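Putative transcriptional regulator, IclR family (Arthrobacter aurescens, PDB 3OBF) probably regulates transcription by binding DNA, this chain being its C-terminal, GAF-related domain of the IclR type, without the DNA-binding part. Local coordinates at residues 18-23 and 139-144; 122-127 and 151-156; 24-29 and 36-41; 10-15 and 165-170. All coordinates share one frame; numbering follows the deposited sequence.

Contact 1 (18-23 and 139-144); sequences ERTGET and VLIPAP
Van der Waals contact, bridging water and side-chain polar bonds together seat the turn after helix 3-20 against strand 139-144. Among the apolar contacts, Ile141 turns CG2, which lies anti to its own backbone N, toward the turn, where it meets Glu22 CB at 3.9 Å. Thr23 crosses the ring of Pro142 at about a right angle, its CG2 being 3.9 Å from Pro142 CG. Glu22 bends at CG (chi2 -71°), which brings its carboxylate over the methyl of Ala143, with OE1 3.6 Å from Ala143 CB.

No direct hydrogen bond joins the segments; water 1 links them instead. It donates to Glu22 OE1 and to Pro142 O, the latter at 2.7 Å, and accepts from Thr23 N at 3.0 Å. Thr23 O lies 3.2 Å from the ring carbon CD of Pro142, which has no N-H to offer it. The polar side chains are held as well. Thr20 OG1 accepts from Glu22 N at 2.9 Å, an ST turn at the end of the helix, just where Gly21 leaves it with positive phi. Glu22 OE1 also forms a salt bridge with Arg147, and Thr23 OG1 bonds to Ser42 N.

Leu140 pairs directly with Ala25 in the GAF-like sheet; at Thr23 and Pro142, two residues on, Pro142 has no amide hydrogen and water 1 joins Thr23 N to Pro142 O. The buried carboxylate of Glu22, facing Arg147 and a donating water, is thereby probably stabilised as the anion.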
loop_
_atom_site.group_PDB
_atom_site.type_symbol
_atom_site.label_atom_id
_atom_site.label_comp_id
_atom_site.label_asym_id
_atom_site.label_seq_id
_atom_site.Cartn_x
_atom_site.Cartn_y
_atom_site.Cartn_z
ATOM N N GLU A 18 11.759 2.011 -12.880
ATOM C CA GLU A 18 12.753 2.775 -13.643
ATOM C C GLU A 18 12.684 4.291 -13.407
ATOM O O GLU A 18 13.702 4.961 -13.517
ATOM C CB GLU A 18 12.780 2.439 -15.149
ATOM C CG GLU A 18 11.412 2.244 -15.789
ATOM C CD GLU A 18 11.433 1.511 -17.146
ATOM O OE1 GLU A 18 12.288 0.597 -17.363
ATOM O OE2 GLU A 18 10.556 1.849 -17.996
ATOM N N ARG A 19 11.503 4.807 -13.049
ATOM C CA ARG A 19 11.315 6.239 -12.780
ATOM C C ARG A 19 11.645 6.649 -11.306
ATOM O O ARG A 19 11.972 7.801 -11.012
ATOM C CB ARG A 19 9.872 6.626 -13.115
ATOM C CG ARG A 19 9.450 6.366 -14.577
ATOM C CD ARG A 19 10.465 6.982 -15.471
ATOM N NE ARG A 19 10.050 7.118 -16.862
ATOM C CZ ARG A 19 10.468 8.094 -17.669
ATOM N NH1 ARG A 19 10.047 8.145 -18.933
ATOM N NH2 ARG A 19 11.287 9.036 -17.212
ATOM N N THR A 20 11.544 5.719 -10.379
ATOM C CA THR A 20 11.747 6.063 -8.977
ATOM C C THR A 20 13.080 5.555 -8.505
ATOM O O THR A 20 13.627 6.054 -7.530
ATOM C CB THR A 20 10.673 5.430 -8.073
ATOM O OG1 THR A 20 10.773 4.008 -8.180
ATOM C CG2 THR A 20 9.275 5.893 -8.478
ATOM N N GLY A 21 13.575 4.515 -9.165
ATOM C CA GLY A 21 14.776 3.837 -8.693
ATOM C C GLY A 21 14.493 2.969 -7.491
ATOM O O GLY A 21 15.419 2.419 -6.895
ATOM N N GLU A 22 13.217 2.808 -7.140
ATOM C CA GLU A 22 12.850 2.018 -5.968
ATOM C C GLU A 22 12.027 0.781 -6.358
ATOM O O GLU A 22 11.478 0.719 -7.449
ATOM C CB GLU A 22 12.077 2.889 -4.974
ATOM C CG GLU A 22 12.830 4.142 -4.477
ATOM C CD GLU A 22 14.000 3.833 -3.530
ATOM O OE1 GLU A 22 14.192 2.665 -3.139
ATOM O OE2 GLU A 22 14.727 4.772 -3.142
ATOM N N THR A 23 11.983 -0.205 -5.468
ATOM C CA THR A 23 11.083 -1.361 -5.630
ATOM C C THR A 23 9.610 -0.914 -5.835
ATOM O O THR A 23 9.179 0.035 -5.191
ATOM C CB THR A 23 11.199 -2.234 -4.385
ATOM O OG1 THR A 23 12.555 -2.648 -4.268
ATOM C CG2 THR A 23 10.261 -3.461 -4.431
ATOM N N VAL A 139 -0.911 -0.721 -5.200
ATOM C CA VAL A 139 0.493 -0.589 -5.580
ATOM C C VAL A 139 1.291 -0.042 -4.387
ATOM O O VAL A 139 0.849 0.916 -3.740
ATOM C CB VAL A 139 0.625 0.332 -6.799
ATOM C CG1 VAL A 139 2.152 0.602 -7.135
ATOM C CG2 VAL A 139 -0.155 -0.278 -8.009
ATOM N N LEU A 140 2.431 -0.671 -4.093
ATOM C CA LEU A 140 3.294 -0.285 -2.988
ATOM C C LEU A 140 4.683 0.129 -3.512
ATOM O O LEU A 140 5.245 -0.540 -4.385
ATOM C CB LEU A 140 3.432 -1.454 -1.995
ATOM C CG LEU A 140 4.504 -1.433 -0.872
ATOM C CD1 LEU A 140 4.227 -0.331 0.149
ATOM C CD2 LEU A 140 4.683 -2.831 -0.158
ATOM N N ILE A 141 5.209 1.240 -2.981
ATOM C CA ILE A 141 6.598 1.590 -3.154
ATOM C C ILE A 141 7.227 1.549 -1.765
ATOM O O ILE A 141 7.008 2.458 -0.950
ATOM C CB ILE A 141 6.828 3.004 -3.814
ATOM C CG1 ILE A 141 6.127 3.127 -5.187
ATOM C CG2 ILE A 141 8.359 3.271 -3.956
ATOM C CD1 ILE A 141 6.224 4.548 -5.816
ATOM N N PRO A 142 7.975 0.476 -1.462
ATOM C CA PRO A 142 8.783 0.506 -0.232
ATOM C C PRO A 142 10.189 1.046 -0.513
ATOM O O PRO A 142 10.687 0.871 -1.610
ATOM C CB PRO A 142 8.848 -0.959 0.154
ATOM C CG PRO A 142 8.827 -1.726 -1.281
ATOM C CD PRO A 142 8.161 -0.767 -2.242
ATOM N N ALA A 143 10.824 1.702 0.450
ATOM C CA ALA A 143 12.177 2.251 0.259
ATOM C C ALA A 143 12.932 2.350 1.613
ATOM O O ALA A 143 12.293 2.397 2.676
ATOM C CB ALA A 143 12.102 3.618 -0.424
ATOM N N PRO A 144 14.281 2.351 1.585
ATOM C CA PRO A 144 14.964 2.538 2.894
ATOM C C PRO A 144 14.866 3.987 3.382
ATOM O O PRO A 144 15.039 4.925 2.576
ATOM C CB PRO A 144 16.418 2.142 2.620
ATOM C CG PRO A 144 16.545 1.988 1.109
ATOM C CD PRO A 144 15.179 1.849 0.524
HETATM O O HOH W 1 13.071 0.413 -2.688
#

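Contact 2 (122-127 and 151-156); sequences VGVASP and DTLNSL
This is a helix-on-sheet contact of the GAF-like domain: the first turns of helix 150-170 lie over strand 121-129 of the antiparallel sheet. The short axes of 122-127 and 151-156 run nearly parallel, 24° apart and 8.5 Å at closest approach. All the touching residues are buried; the side-chain contacts are apolar, and no hydrogen bond crosses.

Val124 sits between two leucines one helical turn apart. Its CG1, anti to the carbonyl carbon, meets Leu153 CD1 at 3.8 Å as the two side chains slide past each other in opposite directions. Its CG2 takes the crowded position between backbone N and carbonyl carbon and turns to Leu156, reaching CB at 4.0 Å. Leu153 leaves the helix with CG anti to its backbone N (chi1 -173°), so that CD1 comes down to the strand, where the Leu153 and Val122 side chains cross obliquely.

An alanine at Val124 would remove both branch methyls and would probably leave Leu153 and Leu156 less firmly seated on the sheet. Val112 and Phe114 of the neighbouring strand extend the same apolar layer under Leu153, while Cys160, one turn beyond Leu156, also packs on Val124. The helix backbone itself comes close here: Val124 CG2 is 3.7 Å from the carbonyl carbon C of Leu156.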
loop_
_atom_site.group_PDB
_atom_site.type_symbol
_atom_site.label_atom_id
_atom_site.label_comp_id
_atom_site.label_asym_id
_atom_site.label_seq_id
_atom_site.Cartn_x
_atom_site.Cartn_y
_atom_site.Cartn_z
ATOM N N VAL A 122 10.456 2.996 4.774
ATOM C CA VAL A 122 9.406 3.935 4.441
ATOM C C VAL A 122 8.487 3.230 3.425
ATOM O O VAL A 122 8.898 2.248 2.815
ATOM C CB VAL A 122 10.082 5.170 3.862
ATOM C CG1 VAL A 122 9.352 5.761 2.691
ATOM C CG2 VAL A 122 10.377 6.176 4.946
ATOM N N GLY A 123 7.256 3.714 3.250
ATOM C CA GLY A 123 6.367 3.192 2.230
ATOM C C GLY A 123 5.225 4.108 1.856
ATOM O O GLY A 123 4.689 4.851 2.698
ATOM N N VAL A 124 4.851 4.073 0.587
ATOM C CA VAL A 124 3.592 4.644 0.168
ATOM C C VAL A 124 2.830 3.588 -0.627
ATOM O O VAL A 124 3.436 2.788 -1.307
ATOM C CB VAL A 124 3.775 5.916 -0.716
ATOM C CG1 VAL A 124 4.385 7.100 0.098
ATOM C CG2 VAL A 124 4.611 5.592 -1.977
ATOM N N ALA A 125 1.506 3.604 -0.558
ATOM C CA ALA A 125 0.683 2.653 -1.296
ATOM C C ALA A 125 -0.624 3.320 -1.766
ATOM O O ALA A 125 -1.151 4.209 -1.078
ATOM C CB ALA A 125 0.388 1.439 -0.432
ATOM N N SER A 126 -1.157 2.829 -2.868
ATOM C CA SER A 126 -2.377 3.369 -3.490
ATOM C C SER A 126 -3.317 2.248 -3.953
ATOM O O SER A 126 -2.847 1.178 -4.307
ATOM C CB SER A 126 -2.020 4.240 -4.699
ATOM O OG SER A 126 -1.233 5.346 -4.267
ATOM N N PRO A 127 -4.645 2.494 -3.947
ATOM C CA PRO A 127 -5.596 1.418 -4.255
ATOM C C PRO A 127 -5.806 1.249 -5.765
ATOM O O PRO A 127 -5.644 2.197 -6.515
ATOM C CB PRO A 127 -6.888 1.863 -3.541
ATOM C CG PRO A 127 -6.769 3.423 -3.519
ATOM C CD PRO A 127 -5.302 3.714 -3.415
ATOM N N ASP A 151 10.017 14.963 1.703
ATOM C CA ASP A 151 9.781 15.480 0.362
ATOM C C ASP A 151 9.815 14.397 -0.724
ATOM O O ASP A 151 8.946 14.377 -1.587
ATOM C CB ASP A 151 10.810 16.575 0.055
ATOM C CG ASP A 151 10.788 17.698 1.093
ATOM O OD1 ASP A 151 9.692 17.939 1.643
ATOM O OD2 ASP A 151 11.847 18.343 1.361
ATOM N N THR A 152 10.860 13.555 -0.690
ATOM C CA THR A 152 11.041 12.411 -1.591
ATOM C C THR A 152 9.818 11.495 -1.441
ATOM O O THR A 152 9.246 11.043 -2.434
ATOM C CB THR A 152 12.346 11.609 -1.260
ATOM O OG1 THR A 152 13.501 12.431 -1.448
ATOM C CG2 THR A 152 12.498 10.362 -2.146
ATOM N N LEU A 153 9.431 11.259 -0.184
ATOM C CA LEU A 153 8.223 10.491 0.171
ATOM C C LEU A 153 6.956 11.002 -0.508
ATOM O O LEU A 153 6.227 10.221 -1.118
ATOM C CB LEU A 153 8.013 10.491 1.688
ATOM C CG LEU A 153 6.900 9.611 2.258
ATOM C CD1 LEU A 153 7.343 8.164 2.278
ATOM C CD2 LEU A 153 6.541 10.116 3.667
ATOM N N ASN A 154 6.701 12.308 -0.404
ATOM C CA ASN A 154 5.563 12.899 -1.109
ATOM C C ASN A 154 5.613 12.694 -2.617
ATOM O O ASN A 154 4.608 12.404 -3.242
ATOM C CB ASN A 154 5.351 14.374 -0.735
ATOM C CG ASN A 154 4.554 14.519 0.555
ATOM O OD1 ASN A 154 5.094 14.395 1.660
ATOM N ND2 ASN A 154 3.249 14.772 0.418
ATOM N N SER A 155 6.799 12.812 -3.189
ATOM C CA SER A 155 6.975 12.527 -4.598
ATOM C C SER A 155 6.771 11.047 -4.975
ATOM O O SER A 155 6.209 10.759 -6.029
ATOM C CB SER A 155 8.349 12.985 -5.040
ATOM O OG SER A 155 8.384 12.916 -6.442
ATOM N N LEU A 156 7.243 10.113 -4.144
ATOM C CA LEU A 156 6.936 8.680 -4.343
ATOM C C LEU A 156 5.425 8.409 -4.307
ATOM O O LEU A 156 4.885 7.687 -5.153
ATOM C CB LEU A 156 7.676 7.791 -3.333
ATOM C CG LEU A 156 9.208 7.813 -3.545
ATOM C CD1 LEU A 156 9.946 7.050 -2.464
ATOM C CD2 LEU A 156 9.562 7.232 -4.900
#

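Contact 3 (24-29 and 36-41); sequences SALMVW and CVEQIP
The first two torsions of Met27, a selenomethionine, with CG anti to the carbonyl carbon and a bend at chi2 (-61°), bring SE to 3.7 Å from Cys36 CB; chi3 (-73°) then turns CE to Cys36 N. Cys36 holds SG anti to its backbone N, which directs the sulfur along the strand to Ala25 CB. In the backbone, the psi of -10° at Val37 departs from the extended range and sets both Val37 and Glu38 opposite Leu26, a classic beta bulge in the hairpin of strands 24-29 and 34-40.

Four backbone bonds join 24-29 to 36-41. Ser24 and Ile40 form a reciprocal pair, the bond from Ser24 N to Ile40 O being the longer at 3.1 Å. Leu26 N donates to Glu38 O at 2.7 Å, and Leu26 O receives Val37 N at 2.9 Å, nearly along the C=O axis. The non-hydrogen-bonded pair Ala25-Gln39 brings the two CB atoms to 3.9 Å.

Beside the bulge, Val37 crosses Val28 at about a right angle, CG1 against CG2 of Val28 at 3.5 Å. Val37 CG2 meets Leu26 CD2 at 3.9 Å, the two side chains crossing obliquely. Helix 3-20 packs on the face bearing Ser24 and Ile40, where Ser24 OG bonds to Thr17; helix 62-69 meets Met27 on the other.

The bulge thus shifts the register by one residue while both the amide and the carbonyl of Leu26 stay bonded.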
loop_
_atom_site.group_PDB
_atom_site.type_symbol
_atom_site.label_atom_id
_atom_site.label_comp_id
_atom_site.label_asym_id
_atom_site.label_seq_id
_atom_site.Cartn_x
_atom_site.Cartn_y
_atom_site.Cartn_z
ATOM N N SER A 24 8.885 -1.570 -6.758
ATOM C CA SER A 24 7.416 -1.404 -6.964
ATOM C C SER A 24 6.785 -2.778 -6.733
ATOM O O SER A 24 7.365 -3.783 -7.129
ATOM C CB SER A 24 7.073 -1.062 -8.404
ATOM O OG SER A 24 7.860 0.000 -8.827
ATOM N N ALA A 25 5.602 -2.823 -6.131
ATOM C CA ALA A 25 4.977 -4.095 -5.806
ATOM C C ALA A 25 3.484 -4.001 -5.953
ATOM O O ALA A 25 2.902 -2.959 -5.683
ATOM C CB ALA A 25 5.317 -4.505 -4.388
ATOM N N LEU A 26 2.869 -5.101 -6.368
ATOM C CA LEU A 26 1.449 -5.217 -6.388
ATOM C C LEU A 26 1.058 -6.067 -5.169
ATOM O O LEU A 26 1.526 -7.205 -5.004
ATOM C CB LEU A 26 0.980 -5.892 -7.690
ATOM C CG LEU A 26 -0.555 -6.026 -7.874
ATOM C CD1 LEU A 26 -1.176 -4.656 -8.227
ATOM C CD2 LEU A 26 -0.940 -7.054 -8.954
HETATM N N MSE A 27 0.195 -5.495 -4.325
HETATM C CA MSE A 27 -0.283 -6.167 -3.131
HETATM C C MSE A 27 -1.744 -6.615 -3.312
HETATM O O MSE A 27 -2.545 -5.944 -3.994
HETATM C CB MSE A 27 -0.187 -5.241 -1.918
HETATM C CG MSE A 27 1.065 -4.421 -1.855
HETATM SE SE MSE A 27 2.692 -5.543 -1.751
HETATM C CE MSE A 27 2.514 -6.160 0.071
ATOM N N VAL A 28 -2.071 -7.753 -2.697
ATOM C CA VAL A 28 -3.460 -8.183 -2.542
ATOM C C VAL A 28 -3.811 -8.404 -1.063
ATOM O O VAL A 28 -2.933 -8.616 -0.225
ATOM C CB VAL A 28 -3.821 -9.431 -3.376
ATOM C CG1 VAL A 28 -3.625 -9.153 -4.883
ATOM C CG2 VAL A 28 -3.021 -10.665 -2.878
ATOM N N TRP A 29 -5.112 -8.351 -0.778
ATOM C CA TRP A 29 -5.640 -8.410 0.573
ATOM C C TRP A 29 -6.320 -9.743 0.739
ATOM O O TRP A 29 -7.138 -10.120 -0.112
ATOM C CB TRP A 29 -6.681 -7.304 0.707
ATOM C CG TRP A 29 -7.256 -7.097 2.086
ATOM C CD1 TRP A 29 -8.586 -7.134 2.435
ATOM C CD2 TRP A 29 -6.536 -6.782 3.281
ATOM N NE1 TRP A 29 -8.729 -6.876 3.781
ATOM C CE2 TRP A 29 -7.485 -6.663 4.324
ATOM C CE3 TRP A 29 -5.181 -6.600 3.578
ATOM C CZ2 TRP A 29 -7.123 -6.355 5.629
ATOM C CZ3 TRP A 29 -4.825 -6.285 4.883
ATOM C CH2 TRP A 29 -5.789 -6.159 5.887
ATOM N N CYS A 36 2.466 -9.496 -1.027
ATOM C CA CYS A 36 3.107 -9.120 -2.270
ATOM C C CYS A 36 2.997 -10.255 -3.319
ATOM O O CYS A 36 3.456 -11.378 -3.093
ATOM C CB CYS A 36 4.554 -8.698 -2.042
ATOM S SG CYS A 36 5.368 -8.361 -3.630
ATOM N N VAL A 37 2.347 -9.972 -4.440
ATOM C CA VAL A 37 2.153 -11.023 -5.452
ATOM C C VAL A 37 2.926 -10.744 -6.750
ATOM O O VAL A 37 2.983 -11.605 -7.615
ATOM C CB VAL A 37 0.665 -11.230 -5.805
ATOM C CG1 VAL A 37 -0.112 -11.679 -4.586
ATOM C CG2 VAL A 37 0.047 -9.968 -6.496
ATOM N N GLU A 38 3.481 -9.536 -6.884
ATOM C CA GLU A 38 4.268 -9.162 -8.046
ATOM C C GLU A 38 5.115 -7.949 -7.673
ATOM O O GLU A 38 4.597 -6.981 -7.107
ATOM C CB GLU A 38 3.355 -8.813 -9.229
ATOM C CG GLU A 38 4.041 -8.844 -10.586
ATOM C CD GLU A 38 3.017 -8.885 -11.726
ATOM O OE1 GLU A 38 3.006 -9.910 -12.443
ATOM O OE2 GLU A 38 2.224 -7.912 -11.889
ATOM N N GLN A 39 6.406 -7.991 -7.992
ATOM C CA GLN A 39 7.286 -6.883 -7.654
ATOM C C GLN A 39 8.508 -6.753 -8.578
ATOM O O GLN A 39 8.941 -7.729 -9.202
ATOM C CB GLN A 39 7.698 -6.974 -6.166
ATOM C CG GLN A 39 8.685 -8.101 -5.851
ATOM C CD GLN A 39 10.116 -7.597 -5.765
ATOM O OE1 GLN A 39 10.876 -7.742 -6.712
ATOM N NE2 GLN A 39 10.484 -6.988 -4.627
ATOM N N ILE A 40 9.039 -5.534 -8.665
ATOM C CA ILE A 40 10.250 -5.224 -9.428
ATOM C C ILE A 40 11.242 -4.701 -8.411
ATOM O O ILE A 40 10.927 -3.782 -7.681
ATOM C CB ILE A 40 10.034 -4.073 -10.423
ATOM C CG1 ILE A 40 8.718 -4.213 -11.198
ATOM C CG2 ILE A 40 11.308 -3.902 -11.388
ATOM C CD1 ILE A 40 8.758 -5.342 -12.212
ATOM N N PRO A 41 12.458 -5.246 -8.359
ATOM C CA PRO A 41 13.367 -4.724 -7.316
ATOM C C PRO A 41 14.013 -3.360 -7.680
ATOM O O PRO A 41 14.229 -3.071 -8.866
ATOM C CB PRO A 41 14.462 -5.817 -7.217
ATOM C CG PRO A 41 14.565 -6.356 -8.665
ATOM C CD PRO A 41 13.031 -6.392 -9.092
#

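Contact 4 (10-15 and 165-170); sequences YPVLRE and AKVTTR
Val12 is the centre of the contact, its two methyls serving different partners. CG2 stands over one face of the Arg170 guanidinium, offset toward the rim and 3.3 Å from Arg170 NH2. CG1, anti to the backbone N (chi1 171°), turns to the apolar side and meets Val167 CG2 at 3.9 Å. The ring of Pro11 lies at the guanidinium edge, its CG 3.7 Å from Arg170 NH1. A turn further along, the extended side chain of Glu15 crosses Lys166 at about a right angle, OE1 against CD at 3.9 Å. The charged ends stay too far apart for a salt bridge, with Glu15 OE2 4.4 Å from Lys166 NZ.

These residues belong to the two terminal helices of the GAF-like domain, 3-20 and 150-170, which pack antiparallel on the same face of the sheet; their short axes here are 9.9 Å apart at an angle of 162°. An alanine at Val12 would lose both methyls and would probably leave the Arg170 guanidinium less well held and the packing of 10-15 on 165-170, where no hydrogen bond crosses, looser.

Further out, Val8 touches both Val167 and Arg170, while Val128 of strand 121-129 supports Val167 from the sheet. Helix 3-20 is kinked where Pro11 N makes no bond to the preceding turn. On helix 150-170, Ala165 O accepts both Thr169 N and Thr169 OG1, the hydroxyl at 2.8 Å.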
loop_
_atom_site.group_PDB
_atom_site.type_symbol
_atom_site.label_atom_id
_atom_site.label_comp_id
_atom_site.label_asym_id
_atom_site.label_seq_id
_atom_site.Cartn_x
_atom_site.Cartn_y
_atom_site.Cartn_z
ATOM N N TYR A 10 2.106 -5.621 -14.356
ATOM C CA TYR A 10 3.538 -5.837 -14.547
ATOM C C TYR A 10 4.298 -4.716 -15.322
ATOM O O TYR A 10 5.315 -4.242 -14.827
ATOM C CB TYR A 10 3.870 -7.224 -15.113
ATOM C CG TYR A 10 5.363 -7.367 -15.252
ATOM C CD1 TYR A 10 6.134 -7.788 -14.179
ATOM C CD2 TYR A 10 6.022 -7.012 -16.445
ATOM C CE1 TYR A 10 7.524 -7.895 -14.277
ATOM C CE2 TYR A 10 7.425 -7.116 -16.544
ATOM C CZ TYR A 10 8.148 -7.547 -15.444
ATOM O OH TYR A 10 9.501 -7.654 -15.511
ATOM N N PRO A 11 3.804 -4.300 -16.527
ATOM C CA PRO A 11 4.528 -3.249 -17.262
ATOM C C PRO A 11 4.527 -1.936 -16.507
ATOM O O PRO A 11 5.462 -1.120 -16.666
ATOM C CB PRO A 11 3.709 -3.041 -18.541
ATOM C CG PRO A 11 2.786 -4.218 -18.640
ATOM C CD PRO A 11 2.615 -4.774 -17.253
ATOM N N VAL A 12 3.461 -1.712 -15.735
ATOM C CA VAL A 12 3.310 -0.453 -15.033
ATOM C C VAL A 12 4.297 -0.445 -13.830
ATOM O O VAL A 12 4.921 0.568 -13.541
ATOM C CB VAL A 12 1.836 -0.219 -14.592
ATOM C CG1 VAL A 12 1.721 0.981 -13.663
ATOM C CG2 VAL A 12 0.906 -0.027 -15.800
ATOM N N LEU A 13 4.468 -1.578 -13.171
ATOM C CA LEU A 13 5.454 -1.646 -12.047
ATOM C C LEU A 13 6.867 -1.497 -12.581
ATOM O O LEU A 13 7.681 -0.841 -11.959
ATOM C CB LEU A 13 5.366 -2.959 -11.256
ATOM C CG LEU A 13 4.078 -3.374 -10.552
ATOM C CD1 LEU A 13 4.221 -4.820 -10.043
ATOM C CD2 LEU A 13 3.685 -2.404 -9.394
ATOM N N ARG A 14 7.145 -2.098 -13.741
ATOM C CA ARG A 14 8.499 -2.031 -14.318
ATOM C C ARG A 14 8.843 -0.557 -14.627
ATOM O O ARG A 14 9.900 -0.076 -14.254
ATOM C CB ARG A 14 8.638 -2.939 -15.565
ATOM C CG ARG A 14 10.070 -2.947 -16.178
ATOM C CD ARG A 14 10.111 -3.585 -17.583
ATOM N NE ARG A 14 8.790 -3.538 -18.239
ATOM C CZ ARG A 14 8.470 -4.178 -19.360
ATOM N NH1 ARG A 14 9.372 -4.923 -19.997
ATOM N NH2 ARG A 14 7.247 -4.066 -19.854
ATOM N N GLU A 15 7.906 0.140 -15.261
ATOM C CA GLU A 15 8.016 1.550 -15.569
ATOM C C GLU A 15 8.188 2.380 -14.284
ATOM O O GLU A 15 8.958 3.346 -14.254
ATOM C CB GLU A 15 6.764 1.963 -16.367
ATOM C CG GLU A 15 6.604 3.458 -16.830
ATOM C CD GLU A 15 5.166 3.747 -17.420
ATOM O OE1 GLU A 15 4.130 3.270 -16.834
ATOM O OE2 GLU A 15 5.064 4.454 -18.467
ATOM N N ALA A 165 -3.471 4.389 -10.678
ATOM C CA ALA A 165 -4.520 4.890 -11.559
ATOM C C ALA A 165 -4.371 4.274 -12.949
ATOM O O ALA A 165 -5.357 4.073 -13.646
ATOM C CB ALA A 165 -4.487 6.428 -11.659
ATOM N N LYS A 166 -3.129 4.015 -13.361
ATOM C CA LYS A 166 -2.887 3.389 -14.668
ATOM C C LYS A 166 -3.369 1.921 -14.663
ATOM O O LYS A 166 -3.923 1.440 -15.635
ATOM C CB LYS A 166 -1.387 3.391 -15.006
ATOM C CG LYS A 166 -0.879 4.552 -15.804
ATOM C CD LYS A 166 0.339 4.155 -16.626
ATOM C CE LYS A 166 0.318 4.872 -18.010
ATOM N NZ LYS A 166 1.023 6.204 -18.072
ATOM N N VAL A 167 -3.081 1.195 -13.590
ATOM C CA VAL A 167 -3.568 -0.171 -13.480
ATOM C C VAL A 167 -5.114 -0.218 -13.466
ATOM O O VAL A 167 -5.724 -1.008 -14.186
ATOM C CB VAL A 167 -2.945 -0.874 -12.247
ATOM C CG1 VAL A 167 -3.500 -2.329 -12.066
ATOM C CG2 VAL A 167 -1.443 -0.884 -12.411
ATOM N N THR A 168 -5.734 0.656 -12.677
ATOM C CA THR A 168 -7.190 0.746 -12.608
ATOM C C THR A 168 -7.770 1.004 -13.996
ATOM O O THR A 168 -8.689 0.302 -14.431
ATOM C CB THR A 168 -7.621 1.881 -11.680
ATOM O OG1 THR A 168 -7.257 1.574 -10.334
ATOM C CG2 THR A 168 -9.145 2.132 -11.758
ATOM N N THR A 169 -7.237 2.020 -14.677
ATOM C CA THR A 169 -7.663 2.362 -16.019
ATOM C C THR A 169 -7.564 1.145 -16.922
ATOM O O THR A 169 -8.478 0.852 -17.686
ATOM C CB THR A 169 -6.758 3.454 -16.615
ATOM O OG1 THR A 169 -6.964 4.683 -15.911
ATOM C CG2 THR A 169 -7.041 3.667 -18.116
ATOM N N ARG A 170 -6.453 0.420 -16.832
ATOM C CA ARG A 170 -6.248 -0.682 -17.743
ATOM C C ARG A 170 -7.125 -1.882 -17.435
ATOM O O ARG A 170 -7.330 -2.717 -18.303
ATOM C CB ARG A 170 -4.776 -1.082 -17.790
ATOM C CG ARG A 170 -3.886 -0.104 -18.517
ATOM C CD ARG A 170 -2.811 -0.919 -19.173
ATOM N NE ARG A 170 -1.505 -0.271 -19.262
ATOM C CZ ARG A 170 -0.352 -0.903 -18.998
ATOM N NH1 ARG A 170 -0.350 -2.190 -18.588
ATOM N NH2 ARG A 170 0.797 -0.242 -19.115
#

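In the fold
Contacts 1, 2 and 3 all reach the same antiparallel sheet, and contact 4 joins the two helices that lie on it. Contacts 1 and 2 are closest, with centres 9 Å apart, linked by probable backbone hydrogen bonds such as Ala143 O to Val122 N at 2.9 Å. On the other side of strand 135-144, Leu140 N to Ala25 O at 2.8 Å joins contact 1 to contact 3. Contacts 2 and 3 do not touch; their nearest atoms are about 6 Å apart. Contact 4 encloses the other three along the chain and meets contact 3 through Ile40 CD1 and Tyr10 CE1 at 3.5 Å, which sets helix 3-20 on strand 34-40.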